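Local atomic coordinates of Nsp15 (PDB entry 5YVD), a protein that probably cleaves viral RNA at uridylates, as the hexameric EndoU-family endoribonuclease of Middle East respiratory syndrome coronavirus. Residues Gly150-Tyr155 / Pro170-Leu175; Cys116-Asp121 / Ile135-Arg140. One frame throughout, in Å; residues are numbered along the deposited sequence.

Interaction 1: Gly150-Tyr155 / Pro170-Leu175; sequences GPDYAY and PVKFYL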
loop_
_atom_site.group_PDB
_atom_site.type_symbol
_atom_site.label_atom_id
_atom_site.label_comp_id
_atom_site.label_asym_id
_atom_site.label_seq_id
_atom_site.Cartn_x
_atom_site.Cartn_y
_atom_site.Cartn_z
ATOM N N GLY A 150 9.720 -39.603 -17.305
ATOM C CA GLY A 150 10.476 -38.540 -16.659
ATOM C C GLY A 150 11.829 -38.963 -16.111
ATOM O O GLY A 150 12.195 -40.127 -16.182
ATOM N N PRO A 151 12.567 -38.007 -15.538
ATOM C CA PRO A 151 13.921 -38.238 -15.006
ATOM C C PRO A 151 13.951 -38.879 -13.620
ATOM O O PRO A 151 12.912 -39.125 -13.037
ATOM C CB PRO A 151 14.506 -36.824 -14.953
ATOM C CG PRO A 151 13.313 -35.929 -14.750
ATOM C CD PRO A 151 12.159 -36.586 -15.450
ATOM N N ASP A 152 15.141 -39.152 -13.101
ATOM C CA ASP A 152 15.281 -39.807 -11.786
ATOM C C ASP A 152 15.195 -38.835 -10.604
ATOM O O ASP A 152 15.855 -39.039 -9.567
ATOM C CB ASP A 152 16.588 -40.589 -11.708
ATOM C CG ASP A 152 16.636 -41.740 -12.688
ATOM O OD1 ASP A 152 15.567 -42.315 -12.984
ATOM O OD2 ASP A 152 17.755 -42.074 -13.136
ATOM N N TYR A 153 14.347 -37.811 -10.753
ATOM C CA TYR A 153 14.063 -36.901 -9.674
ATOM C C TYR A 153 12.729 -36.193 -9.886
ATOM O O TYR A 153 12.145 -36.236 -10.964
ATOM C CB TYR A 153 15.155 -35.872 -9.600
ATOM C CG TYR A 153 15.169 -34.946 -10.806
ATOM C CD1 TYR A 153 15.988 -35.221 -11.903
ATOM C CD2 TYR A 153 14.365 -33.793 -10.849
ATOM C CE1 TYR A 153 16.011 -34.387 -13.008
ATOM C CE2 TYR A 153 14.382 -32.950 -11.951
ATOM C CZ TYR A 153 15.207 -33.249 -13.037
ATOM O OH TYR A 153 15.255 -32.414 -14.157
ATOM N N ALA A 154 12.279 -35.496 -8.853
ATOM C CA ALA A 154 10.992 -34.802 -8.865
ATOM C C ALA A 154 10.978 -33.735 -7.763
ATOM O O ALA A 154 11.886 -33.655 -6.939
ATOM C CB ALA A 154 9.855 -35.807 -8.661
ATOM N N TYR A 155 9.937 -32.924 -7.749
ATOM C CA TYR A 155 9.835 -31.836 -6.810
ATOM C C TYR A 155 8.873 -32.250 -5.713
ATOM O O TYR A 155 7.848 -32.833 -6.014
ATOM C CB TYR A 155 9.290 -30.638 -7.559
ATOM C CG TYR A 155 9.305 -29.323 -6.825
ATOM C CD1 TYR A 155 8.212 -28.898 -6.065
ATOM C CD2 TYR A 155 10.391 -28.475 -6.936
ATOM C CE1 TYR A 155 8.219 -27.659 -5.441
ATOM C CE2 TYR A 155 10.411 -27.249 -6.300
ATOM C CZ TYR A 155 9.334 -26.841 -5.562
ATOM O OH TYR A 155 9.408 -25.613 -4.960
ATOM N N PRO A 170 6.057 -40.937 -5.213
ATOM C CA PRO A 170 6.612 -41.300 -6.508
ATOM C C PRO A 170 7.608 -40.260 -7.025
ATOM O O PRO A 170 7.480 -39.057 -6.750
ATOM C CB PRO A 170 5.381 -41.352 -7.412
ATOM C CG PRO A 170 4.350 -40.463 -6.760
ATOM C CD PRO A 170 4.636 -40.545 -5.275
ATOM N N VAL A 171 8.607 -40.741 -7.757
ATOM C CA VAL A 171 9.619 -39.898 -8.398
ATOM C C VAL A 171 9.631 -40.138 -9.924
ATOM O O VAL A 171 9.866 -39.227 -10.736
ATOM C CB VAL A 171 11.008 -40.191 -7.785
ATOM C CG1 VAL A 171 12.103 -39.400 -8.487
ATOM C CG2 VAL A 171 11.009 -39.878 -6.302
ATOM N N LYS A 172 9.387 -41.375 -10.332
ATOM C CA LYS A 172 9.366 -41.682 -11.753
ATOM C C LYS A 172 7.964 -41.424 -12.283
ATOM O O LYS A 172 7.012 -42.166 -11.965
ATOM C CB LYS A 172 9.804 -43.129 -12.011
ATOM C CG LYS A 172 9.858 -43.505 -13.495
ATOM C CD LYS A 172 11.260 -43.597 -14.068
ATOM C CE LYS A 172 12.122 -42.388 -13.787
ATOM N NZ LYS A 172 13.376 -42.552 -14.555
ATOM N N PHE A 173 7.837 -40.377 -13.092
ATOM C CA PHE A 173 6.533 -40.026 -13.630
ATOM C C PHE A 173 6.441 -40.405 -15.091
ATOM O O PHE A 173 7.428 -40.334 -15.818
ATOM C CB PHE A 173 6.190 -38.549 -13.385
ATOM C CG PHE A 173 5.846 -38.252 -11.950
ATOM C CD1 PHE A 173 6.819 -37.762 -11.067
ATOM C CD2 PHE A 173 4.568 -38.507 -11.464
ATOM C CE1 PHE A 173 6.508 -37.503 -9.739
ATOM C CE2 PHE A 173 4.246 -38.246 -10.136
ATOM C CZ PHE A 173 5.214 -37.748 -9.270
ATOM N N TYR A 174 5.255 -40.866 -15.480
ATOM C CA TYR A 174 4.954 -41.226 -16.841
ATOM C C TYR A 174 3.996 -40.140 -17.279
ATOM O O TYR A 174 2.951 -39.908 -16.661
ATOM C CB TYR A 174 4.361 -42.642 -16.917
ATOM C CG TYR A 174 5.307 -43.676 -16.342
ATOM C CD1 TYR A 174 6.358 -44.184 -17.094
ATOM C CD2 TYR A 174 5.186 -44.118 -15.019
ATOM C CE1 TYR A 174 7.239 -45.127 -16.567
ATOM C CE2 TYR A 174 6.069 -45.059 -14.481
ATOM C CZ TYR A 174 7.095 -45.558 -15.267
ATOM O OH TYR A 174 7.983 -46.477 -14.754
ATOM N N LEU A 175 4.402 -39.464 -18.342
ATOM C CA LEU A 175 3.868 -38.188 -18.746
ATOM C C LEU A 175 3.264 -38.292 -20.123
ATOM O O LEU A 175 3.939 -38.725 -21.063
ATOM C CB LEU A 175 5.020 -37.197 -18.800
ATOM C CG LEU A 175 5.582 -36.854 -17.420
ATOM C CD1 LEU A 175 7.044 -36.483 -17.533
ATOM C CD2 LEU A 175 4.786 -35.731 -16.771
#
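Lys172 and Asp152 meet in a salt bridge, with Lys172 NZ 2.7 Å from Asp152 OD1 and approaching nearly in line with the C-O bond of the carboxylate. The two side chains run side by side and point the same way. CG of Lys172 stands anti to the backbone N (chi1 -178°); bends at chi2 and chi3 follow along the chain, and Lys172 CE lies 3.4 Å from Pro151 O. The ammonium group also makes a weak hydrogen bond to Gly150 O, at 3.2 Å, so that one cation serves a carboxylate and a main-chain carbonyl of the same segment. Gly150 is held from its other end too: its N donates to Phe173 O over 2.8 Å in a bond that is nearly straight, 167° at the hydrogen.

Beyond the polar group lies an apolar patch. Val171 CG1, anti to its own backbone N, lies against the main chain of Tyr153, 3.4 Å from Tyr153 CA, while Ala154 CB sits in the plane of the Phe173 ring at its edge, 3.9 Å from Phe173 CE1. Pro151 CB points away from 170-175, and its CG lies over one face of the Tyr153 ring, offset toward the rim; the Tyr153 hydroxyl is hydrogen-bonded to Thr192 O and Lys70 NZ.

The contact lies in the Nsp15 middle domain, where it joins two sheets: 150-155 leads from strand 148-149 into the hairpin of strands 153-156 and 159-162. Segment 170-175 follows that hairpin and runs into strand 174-178, the antiparallel neighbour of 148-149.

Interaction 2: Cys116-Asp121 / Ile135-Arg140; sequences CFDIRD and IFISDR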
loop_
_atom_site.group_PDB
_atom_site.type_symbol
_atom_site.label_atom_id
_atom_site.label_comp_id
_atom_site.label_asym_id
_atom_site.label_seq_id
_atom_site.Cartn_x
_atom_site.Cartn_y
_atom_site.Cartn_z
ATOM N N CYS A 116 -3.543 -29.840 -17.345
ATOM C CA CYS A 116 -2.709 -30.875 -16.796
ATOM C C CYS A 116 -3.476 -31.637 -15.743
ATOM O O CYS A 116 -3.927 -31.047 -14.767
ATOM C CB CYS A 116 -1.477 -30.242 -16.169
ATOM S SG CYS A 116 -0.451 -31.427 -15.295
ATOM N N PHE A 117 -3.617 -32.946 -15.931
ATOM C CA PHE A 117 -4.410 -33.791 -15.026
ATOM C C PHE A 117 -3.485 -34.754 -14.305
ATOM O O PHE A 117 -2.415 -35.085 -14.831
ATOM C CB PHE A 117 -5.394 -34.646 -15.821
ATOM C CG PHE A 117 -6.398 -33.883 -16.622
ATOM C CD1 PHE A 117 -6.069 -33.352 -17.858
ATOM C CD2 PHE A 117 -7.692 -33.754 -16.177
ATOM C CE1 PHE A 117 -7.018 -32.689 -18.615
ATOM C CE2 PHE A 117 -8.631 -33.074 -16.917
ATOM C CZ PHE A 117 -8.297 -32.556 -18.142
ATOM N N ASP A 118 -3.920 -35.268 -13.150
ATOM C CA ASP A 118 -3.073 -36.170 -12.344
ATOM C C ASP A 118 -3.807 -37.446 -11.929
ATOM O O ASP A 118 -4.952 -37.397 -11.510
ATOM C CB ASP A 118 -2.536 -35.416 -11.101
ATOM C CG ASP A 118 -1.474 -36.214 -10.310
ATOM O OD1 ASP A 118 -1.823 -37.261 -9.696
ATOM O OD2 ASP A 118 -0.297 -35.766 -10.265
ATOM N N ILE A 119 -3.120 -38.584 -12.018
ATOM C CA ILE A 119 -3.698 -39.862 -11.627
ATOM C C ILE A 119 -4.144 -39.890 -10.159
ATOM O O ILE A 119 -5.056 -40.613 -9.808
ATOM C CB ILE A 119 -2.708 -41.014 -11.890
ATOM C CG1 ILE A 119 -3.370 -42.397 -11.742
ATOM C CG2 ILE A 119 -1.531 -40.943 -10.935
ATOM C CD1 ILE A 119 -3.587 -43.114 -13.036
ATOM N N ARG A 120 -3.492 -39.131 -9.288
ATOM C CA ARG A 120 -3.831 -39.184 -7.858
ATOM C C ARG A 120 -5.172 -38.520 -7.516
ATOM O O ARG A 120 -5.672 -38.689 -6.408
ATOM C CB ARG A 120 -2.707 -38.607 -7.005
ATOM C CG ARG A 120 -1.528 -39.559 -6.899
ATOM C CD ARG A 120 -0.223 -38.866 -6.532
ATOM N NE ARG A 120 0.243 -37.986 -7.607
ATOM C CZ ARG A 120 1.365 -37.283 -7.571
ATOM N NH1 ARG A 120 2.191 -37.327 -6.513
ATOM N NH2 ARG A 120 1.659 -36.531 -8.606
ATOM N N ASP A 121 -5.756 -37.789 -8.468
ATOM C CA ASP A 121 -7.102 -37.244 -8.296
ATOM C C ASP A 121 -8.112 -38.189 -8.929
ATOM O O ASP A 121 -8.021 -38.521 -10.114
ATOM C CB ASP A 121 -7.201 -35.868 -8.915
ATOM C CG ASP A 121 -6.158 -34.930 -8.382
ATOM O OD1 ASP A 121 -5.916 -34.970 -7.157
ATOM O OD2 ASP A 121 -5.568 -34.171 -9.192
ATOM N N ILE A 135 -2.417 -32.637 -20.838
ATOM C CA ILE A 135 -1.229 -33.310 -20.315
ATOM C C ILE A 135 -1.658 -34.215 -19.149
ATOM O O ILE A 135 -2.500 -33.833 -18.324
ATOM C CB ILE A 135 -0.206 -32.246 -19.844
ATOM C CG1 ILE A 135 0.395 -31.538 -21.054
ATOM C CG2 ILE A 135 0.900 -32.845 -18.977
ATOM C CD1 ILE A 135 1.107 -30.254 -20.712
ATOM N N PHE A 136 -1.101 -35.419 -19.080
ATOM C CA PHE A 136 -1.419 -36.317 -17.973
ATOM C C PHE A 136 -0.164 -36.726 -17.239
ATOM O O PHE A 136 0.839 -37.068 -17.871
ATOM C CB PHE A 136 -2.154 -37.562 -18.438
ATOM C CG PHE A 136 -2.773 -38.331 -17.306
ATOM C CD1 PHE A 136 -2.249 -39.540 -16.884
ATOM C CD2 PHE A 136 -3.844 -37.801 -16.623
ATOM C CE1 PHE A 136 -2.802 -40.214 -15.807
ATOM C CE2 PHE A 136 -4.410 -38.469 -15.560
ATOM C CZ PHE A 136 -3.888 -39.677 -15.143
ATOM N N ILE A 137 -0.230 -36.685 -15.910
ATOM C CA ILE A 137 0.881 -37.118 -15.083
ATOM C C ILE A 137 0.445 -38.301 -14.236
ATOM O O ILE A 137 -0.661 -38.287 -13.672
ATOM C CB ILE A 137 1.486 -35.967 -14.227
ATOM C CG1 ILE A 137 0.530 -35.474 -13.146
ATOM C CG2 ILE A 137 1.883 -34.794 -15.114
ATOM C CD1 ILE A 137 0.848 -34.080 -12.612
ATOM N N SER A 138 1.298 -39.332 -14.191
ATOM C CA SER A 138 1.009 -40.517 -13.403
ATOM C C SER A 138 2.238 -41.239 -12.903
ATOM O O SER A 138 3.322 -41.132 -13.452
ATOM C CB SER A 138 0.090 -41.500 -14.166
ATOM O OG SER A 138 0.785 -42.639 -14.636
ATOM N N ASP A 139 2.015 -41.999 -11.844
ATOM C CA ASP A 139 3.049 -42.759 -11.164
ATOM C C ASP A 139 3.270 -44.110 -11.846
ATOM O O ASP A 139 4.229 -44.810 -11.517
ATOM C CB ASP A 139 2.688 -42.965 -9.675
ATOM C CG ASP A 139 1.225 -43.401 -9.456
ATOM O OD1 ASP A 139 0.452 -43.552 -10.435
ATOM O OD2 ASP A 139 0.837 -43.571 -8.281
ATOM N N ARG A 140 2.394 -44.452 -12.793
ATOM C CA ARG A 140 2.415 -45.748 -13.462
ATOM C C ARG A 140 2.077 -45.649 -14.961
ATOM O O ARG A 140 1.189 -44.895 -15.360
ATOM C CB ARG A 140 1.448 -46.709 -12.764
ATOM C CG ARG A 140 0.013 -46.211 -12.690
ATOM C CD ARG A 140 -0.791 -46.916 -11.619
ATOM N NE ARG A 140 -2.204 -46.527 -11.683
ATOM C CZ ARG A 140 -3.115 -47.050 -12.512
ATOM N NH1 ARG A 140 -2.792 -47.997 -13.388
ATOM N NH2 ARG A 140 -4.370 -46.618 -12.465
#
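A parallel strand pair, the two outer members of a beta-alpha-beta unit, brings Phe117 against Phe136 and Cys116 against Ile135 and Ile137. Three main-chain bonds tie the strands: Phe117 N to Ile135 O at 2.8 Å, Ile137 N to Phe117 O, and Ile119 N to Ile137 O. Phe117 thus gives through its N and receives through its O, its bonds going to the residues before and after Phe136, as parallel pairing demands.

On the face shared by Phe117 and Phe136, Phe136 CD2 touches Phe117 CB at 3.6 Å. Phe136 CG is anti to the backbone N (chi1 -166°), and the ring reaches the end of the neighbouring strand, where CZ lies 3.7 Å from Ile119 CB. Helix 124-129, the crossover between strands 115-118 and 134-138, covers this face, with Leu125 and Phe128 on Phe136 and Ser124 and Lys127 on Phe117. On the opposite face, that of Cys116, Asp118 and Ile137, Cys116 SG packs on Ile137 CD1 at 4.0 Å, and the Asp118 and Ile137 side chains cross obliquely, Asp118 OD2 being nearest Ile137 CG1.

The Asp118 carboxylate is gripped side-on by Arg120, NE to OD1 and NH2 to OD2 (2.7 Å), each oxygen using its syn lone pair. Asp118 OD1 also accepts from Arg120 N, forming an Asx turn within the type I turn from Asp118 to Asp121. The pairing probably offsets the two opposite charges, while Arg120 NH1 hydrogen-bonds to Ser65 O. Past the strand ends, Ile119 CG2 lies 3.3 Å from Asp139 OD1, and Ile119 CD1 meets the Arg140 guanidinium at NH2, 3.6 Å away.

Interactions 1 and 2 follow one another along the chain, their centres about 11 Å apart, and meet in one mixed sheet of the middle domain, where strands 134-138 and 174-178 are antiparallel neighbours. A probable hydrogen bond from Tyr174 N to Ser138 O, 2.8 Å, joins them at the main chain. Side chains fill in around it: Leu175 CD2 lies 3.5 Å from Ile137 CG2, and the Phe173 ring, whose CE1 edge meets Ala154 in interaction 1, brings CE2 to 3.5 Å from Arg120 NH2, one of the two side-chain nitrogens that grip Asp118 in interaction 2. The Tyr174 ring adds a further touch, its CD2 lying 3.5 Å from Arg140 C.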